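Local structure of MAU2 chromatid cohesion factor homolog (Saccharomyces cerevisiae, 4XDN) at residues Cys220-Leu225 against Leu257-Val262; Ile263-Asp268 against Gln328-Ile333. The protein forms a complex with Scc2 that is required for cohesin to associate with chromosomes, and so takes part in sister chromatid cohesion. All coordinates share one frame; numbering follows the deposited sequence.

After the N-terminal helices the chain enters helix 212-228, then folds back so that helix 250-266 packs beside it. This is interaction 1, and it closes a mainly helical excursion of 31 residues. The last turn of helix 250-266 leads directly into interaction 2. Beyond it come helix 272-291 and the two-stranded hairpin 297-302/305-310, before helix 317-331 returns to close a loop of 59 residues. The two loops follow in series and neither nests in the other. Helix 250-266 is the shared element, joining helix 212-228 to helix 317-331. The contact centres lie about 13 Å apart, and Met261 CE packs 4.2 Å from Gln328 N.

Interaction 1: Cys220-Leu225 against Leu257-Val262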
loop_
_atom_site.group_PDB
_atom_site.type_symbol
_atom_site.label_atom_id
_atom_site.label_comp_id
_atom_site.label_asym_id
_atom_site.label_seq_id
_atom_site.Cartn_x
_atom_site.Cartn_y
_atom_site.Cartn_z
ATOM N N CYS A 220 -10.246 7.123 5.690
ATOM C CA CYS A 220 -10.430 6.343 4.468
ATOM C C CYS A 220 -9.959 7.162 3.274
ATOM O O CYS A 220 -9.310 6.643 2.364
ATOM C CB CYS A 220 -11.899 5.943 4.277
ATOM S SG CYS A 220 -12.580 4.811 5.519
ATOM N N TYR A 221 -10.291 8.449 3.295
ATOM C CA TYR A 221 -9.935 9.361 2.216
ATOM C C TYR A 221 -8.423 9.481 2.082
ATOM O O TYR A 221 -7.866 9.246 1.010
ATOM C CB TYR A 221 -10.553 10.737 2.471
ATOM C CG TYR A 221 -10.410 11.732 1.339
ATOM C CD1 TYR A 221 -10.224 11.314 0.028
ATOM C CD2 TYR A 221 -10.466 13.097 1.587
ATOM C CE1 TYR A 221 -10.102 12.230 -1.003
ATOM C CE2 TYR A 221 -10.341 14.016 0.567
ATOM C CZ TYR A 221 -10.159 13.579 -0.725
ATOM O OH TYR A 221 -10.032 14.497 -1.741
ATOM N N VAL A 222 -7.762 9.841 3.178
ATOM C CA VAL A 222 -6.317 10.028 3.175
ATOM C C VAL A 222 -5.604 8.749 2.741
ATOM O O VAL A 222 -4.684 8.798 1.924
ATOM C CB VAL A 222 -5.804 10.467 4.566
ATOM C CG1 VAL A 222 -4.276 10.461 4.619
ATOM C CG2 VAL A 222 -6.332 11.853 4.908
ATOM N N ASN A 223 -6.038 7.611 3.275
ATOM C CA ASN A 223 -5.416 6.337 2.934
ATOM C C ASN A 223 -5.566 6.032 1.448
ATOM O O ASN A 223 -4.626 5.566 0.806
ATOM C CB ASN A 223 -6.015 5.195 3.759
ATOM C CG ASN A 223 -5.000 4.102 4.076
ATOM O OD1 ASN A 223 -5.079 3.457 5.123
ATOM N ND2 ASN A 223 -4.034 3.900 3.180
ATOM N N TYR A 224 -6.748 6.294 0.901
ATOM C CA TYR A 224 -6.974 6.116 -0.530
ATOM C C TYR A 224 -6.007 6.969 -1.350
ATOM O O TYR A 224 -5.419 6.495 -2.319
ATOM C CB TYR A 224 -8.415 6.467 -0.903
ATOM C CG TYR A 224 -8.573 6.871 -2.353
ATOM C CD1 TYR A 224 -8.648 5.915 -3.358
ATOM C CD2 TYR A 224 -8.639 8.209 -2.716
ATOM C CE1 TYR A 224 -8.788 6.280 -4.683
ATOM C CE2 TYR A 224 -8.777 8.585 -4.039
ATOM C CZ TYR A 224 -8.850 7.616 -5.018
ATOM O OH TYR A 224 -8.987 7.991 -6.334
ATOM N N LEU A 225 -5.854 8.229 -0.955
ATOM C CA LEU A 225 -4.985 9.155 -1.673
ATOM C C LEU A 225 -3.530 8.701 -1.605
ATOM O O LEU A 225 -2.807 8.772 -2.596
ATOM C CB LEU A 225 -5.128 10.572 -1.108
ATOM C CG LEU A 225 -6.488 11.248 -1.314
ATOM C CD1 LEU A 225 -6.571 12.529 -0.504
ATOM C CD2 LEU A 225 -6.745 11.541 -2.786
ATOM N N LEU A 257 -2.336 7.877 13.311
ATOM C CA LEU A 257 -0.902 7.990 13.537
ATOM C C LEU A 257 -0.111 7.263 12.454
ATOM O O LEU A 257 0.914 7.759 11.989
ATOM C CB LEU A 257 -0.537 7.440 14.915
ATOM C CG LEU A 257 -1.091 8.225 16.107
ATOM C CD1 LEU A 257 -0.837 7.469 17.398
ATOM C CD2 LEU A 257 -0.477 9.616 16.175
ATOM N N ALA A 258 -0.591 6.090 12.054
ATOM C CA ALA A 258 0.066 5.320 11.005
ATOM C C ALA A 258 0.078 6.099 9.699
ATOM O O ALA A 258 1.091 6.146 9.002
ATOM C CB ALA A 258 -0.624 3.983 10.815
ATOM N N LEU A 259 -1.052 6.714 9.371
ATOM C CA LEU A 259 -1.170 7.456 8.127
ATOM C C LEU A 259 -0.267 8.683 8.136
ATOM O O LEU A 259 0.282 9.059 7.103
ATOM C CB LEU A 259 -2.622 7.867 7.880
ATOM C CG LEU A 259 -3.588 6.736 7.525
ATOM C CD1 LEU A 259 -4.995 7.287 7.339
ATOM C CD2 LEU A 259 -3.141 5.992 6.280
ATOM N N GLU A 260 -0.110 9.298 9.303
ATOM C CA GLU A 260 0.765 10.455 9.432
ATOM C C GLU A 260 2.222 10.039 9.226
ATOM O O GLU A 260 3.033 10.816 8.730
ATOM C CB GLU A 260 0.578 11.122 10.796
ATOM C CG GLU A 260 -0.721 11.912 10.917
ATOM C CD GLU A 260 -0.903 12.554 12.282
ATOM O OE1 GLU A 260 -0.427 11.979 13.283
ATOM O OE2 GLU A 260 -1.524 13.636 12.354
ATOM N N MET A 261 2.542 8.806 9.604
ATOM C CA MET A 261 3.873 8.254 9.374
ATOM C C MET A 261 4.119 8.028 7.886
ATOM O O MET A 261 5.188 8.351 7.368
ATOM C CB MET A 261 4.048 6.941 10.139
ATOM C CG MET A 261 4.688 7.099 11.509
ATOM S SD MET A 261 6.413 7.617 11.428
ATOM C CE MET A 261 7.169 6.186 10.659
ATOM N N VAL A 262 3.123 7.471 7.202
ATOM C CA VAL A 262 3.235 7.206 5.772
ATOM C C VAL A 262 3.365 8.513 4.994
ATOM O O VAL A 262 4.089 8.580 4.002
ATOM C CB VAL A 262 2.018 6.409 5.247
ATOM C CG1 VAL A 262 2.082 6.247 3.728
ATOM C CG2 VAL A 262 1.950 5.045 5.915
#
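Leu259 reaches from helix 250-266 to Asn223 and Val222 on helix 212-228. The two helices are neighbours in the TPR-like helical array of the Scc4/Mau2 family. Here they run in broadly the same direction. The backbones approach best at Asn223 and Leu259, with CA atoms 6.8 Å apart.

The close part of the contact is a methyl against an amide. Leu259 CD2 lies over one face of the Asn223 amide, almost directly above the carbon and 3.4 Å from Asn223 CG. The two side chains cross at about a right angle. Leu259 has CG anti to its carbonyl carbon (chi1 -70°), and this sends both methyls towards helix 212-228. The other methyl makes a looser contact: Leu259 CD1 lies 4.2 Å from Val222 CG1. No hydrogen bond links the two segments, so their meeting is one of van der Waals contact.

There is no solvent side at the touching residues, as all three are buried. Leu219 and Leu226 of helix 212-228 also pack on Leu259. So does an apolar side chain of a second protein chain, probably Scc2.

The amide of Asn223 is satisfied on both ends. Its ND2 bonds to the backbone of that second chain, which ties this buried contact to the partner interface. Its OD1 takes the indole N-H of Trp255, one turn before Leu259 on the same helix. The same Asn223 OD1 that accepts from Trp255 NE1 also lies 3.4 Å from Leu259 CD2.

Interaction 2: Ile263-Asp268 against Gln328-Ile333; sequences IQLCKD and QSVSYI
Leu265 and Ser331 mark the closest backbone approach, with CA atoms 5.9 Å apart. Each segment takes in the last turn of a helix, 250-266 or 317-331, and the residues after it. The helices run in broadly the same direction within the TPR-like array. The first ends in a Schellman motif. Asp268 takes positive phi (50°), and its N bonds back to Leu265 O at 3.2 Å. Asn498 binds both Cys266 O and Asp268 OD2 through its ND2, so it holds this turn from outside.

Leu265 carries the contact from its side. CG is anti to the backbone N (chi1 -164°), and the two methyls divide between two partners. Leu265 CD1 faces CB and CA of Ser331, at a modelled 3.2 Å from Ser331 CB. This is tighter than a normal carbon contact, so the exact place of the methyl is somewhat doubtful. Leu265 CD2 meets Val330 CG1 more loosely, at 4.1 Å, with the two side chains crossing at about a right angle. The three touching residues are buried. Leu265 also packs on an apolar side chain of a second protein chain, probably Scc2.

Ser331 meets the leucine with CB and CA, while its hydroxyl turns back to its own helix. Ser331 OG donates to Gln328 O at 2.7 Å, tilted out of the carbonyl plane. Gln328 O also lies 3.3 Å above the ring plane of Tyr332, offset toward the rim. The Gln328 side chain reaches the far end of this ring. Gln328 NE2 donates to Tyr332 OH at 3.2 Å, nearly straight at 167° and almost in the amide plane.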
loop_
_atom_site.group_PDB
_atom_site.type_symbol
_atom_site.label_atom_id
_atom_site.label_comp_id
_atom_site.label_asym_id
_atom_site.label_seq_id
_atom_site.Cartn_x
_atom_site.Cartn_y
_atom_site.Cartn_z
ATOM N N ILE A 263 2.661 9.548 5.445
ATOM C CA ILE A 263 2.730 10.849 4.793
ATOM C C ILE A 263 4.161 11.379 4.854
ATOM O O ILE A 263 4.691 11.855 3.851
ATOM C CB ILE A 263 1.759 11.866 5.434
ATOM C CG1 ILE A 263 0.314 11.506 5.080
ATOM C CG2 ILE A 263 2.046 13.287 4.943
ATOM C CD1 ILE A 263 -0.736 12.252 5.888
ATOM N N GLN A 264 4.782 11.288 6.027
ATOM C CA GLN A 264 6.162 11.737 6.196
ATOM C C GLN A 264 7.109 10.907 5.340
ATOM O O GLN A 264 8.075 11.427 4.782
ATOM C CB GLN A 264 6.586 11.658 7.666
ATOM C CG GLN A 264 5.869 12.645 8.570
ATOM C CD GLN A 264 6.047 14.080 8.121
ATOM O OE1 GLN A 264 5.073 14.782 7.852
ATOM N NE2 GLN A 264 7.296 14.524 8.036
ATOM N N LEU A 265 6.818 9.615 5.237
ATOM C CA LEU A 265 7.632 8.703 4.449
ATOM C C LEU A 265 7.566 9.069 2.969
ATOM O O LEU A 265 8.587 9.106 2.280
ATOM C CB LEU A 265 7.165 7.261 4.667
ATOM C CG LEU A 265 8.100 6.127 4.243
ATOM C CD1 LEU A 265 9.412 6.193 5.006
ATOM C CD2 LEU A 265 7.434 4.783 4.467
ATOM N N CYS A 266 6.361 9.362 2.493
ATOM C CA CYS A 266 6.143 9.668 1.085
ATOM C C CYS A 266 6.762 11.005 0.678
ATOM O O CYS A 266 7.150 11.187 -0.477
ATOM C CB CYS A 266 4.644 9.670 0.776
ATOM S SG CYS A 266 3.896 8.019 0.781
ATOM N N LYS A 267 6.850 11.933 1.625
ATOM C CA LYS A 267 7.455 13.238 1.369
ATOM C C LYS A 267 8.902 13.288 1.862
ATOM O O LYS A 267 9.549 14.335 1.793
ATOM C CB LYS A 267 6.639 14.341 2.043
ATOM C CG LYS A 267 6.770 14.363 3.555
ATOM C CD LYS A 267 5.758 15.295 4.201
ATOM C CE LYS A 267 5.949 16.733 3.746
ATOM N NZ LYS A 267 5.121 17.674 4.545
ATOM N N ASP A 268 9.400 12.153 2.349
ATOM C CA ASP A 268 10.733 12.070 2.937
ATOM C C ASP A 268 10.945 13.168 3.980
ATOM O O ASP A 268 11.969 13.853 3.988
ATOM C CB ASP A 268 11.808 12.144 1.846
ATOM C CG ASP A 268 12.056 10.801 1.184
ATOM O OD1 ASP A 268 12.560 9.889 1.872
ATOM O OD2 ASP A 268 11.763 10.660 -0.021
ATOM N N GLN A 328 9.556 2.814 9.858
ATOM C CA GLN A 328 10.724 3.515 10.372
ATOM C C GLN A 328 11.982 3.059 9.646
ATOM O O GLN A 328 12.840 3.874 9.304
ATOM C CB GLN A 328 10.875 3.287 11.877
ATOM C CG GLN A 328 12.098 3.967 12.484
ATOM C CD GLN A 328 12.184 3.783 13.983
ATOM O OE1 GLN A 328 11.479 2.957 14.558
ATOM N NE2 GLN A 328 13.051 4.556 14.626
ATOM N N SER A 329 12.083 1.754 9.411
ATOM C CA SER A 329 13.257 1.173 8.769
ATOM C C SER A 329 13.341 1.579 7.303
ATOM O O SER A 329 14.425 1.882 6.798
ATOM C CB SER A 329 13.236 -0.354 8.893
ATOM O OG SER A 329 13.282 -0.756 10.253
ATOM N N VAL A 330 12.197 1.582 6.622
ATOM C CA VAL A 330 12.141 1.995 5.224
ATOM C C VAL A 330 12.576 3.451 5.093
ATOM O O VAL A 330 13.251 3.823 4.130
ATOM C CB VAL A 330 10.724 1.827 4.631
ATOM C CG1 VAL A 330 10.630 2.481 3.258
ATOM C CG2 VAL A 330 10.360 0.357 4.528
ATOM N N SER A 331 12.187 4.268 6.066
ATOM C CA SER A 331 12.506 5.690 6.045
ATOM C C SER A 331 14.008 5.929 6.154
ATOM O O SER A 331 14.501 6.968 5.728
ATOM C CB SER A 331 11.785 6.423 7.180
ATOM O OG SER A 331 12.551 6.406 8.371
ATOM N N TYR A 332 14.728 4.967 6.724
ATOM C CA TYR A 332 16.166 5.105 6.938
ATOM C C TYR A 332 17.009 4.458 5.838
ATOM O O TYR A 332 18.237 4.570 5.856
ATOM C CB TYR A 332 16.570 4.489 8.281
ATOM C CG TYR A 332 15.978 5.147 9.511
ATOM C CD1 TYR A 332 15.557 6.469 9.493
ATOM C CD2 TYR A 332 15.858 4.439 10.699
ATOM C CE1 TYR A 332 15.026 7.062 10.623
ATOM C CE2 TYR A 332 15.330 5.023 11.830
ATOM C CZ TYR A 332 14.915 6.334 11.789
ATOM O OH TYR A 332 14.387 6.913 12.918
ATOM N N ILE A 333 16.365 3.773 4.897
ATOM C CA ILE A 333 17.088 3.058 3.844
ATOM C C ILE A 333 18.030 3.988 3.090
ATOM O O ILE A 333 19.201 3.664 2.885
ATOM C CB ILE A 333 16.126 2.409 2.826
ATOM C CG1 ILE A 333 15.189 1.413 3.516
ATOM C CG2 ILE A 333 16.903 1.724 1.700
ATOM C CD1 ILE A 333 15.853 0.143 3.999
#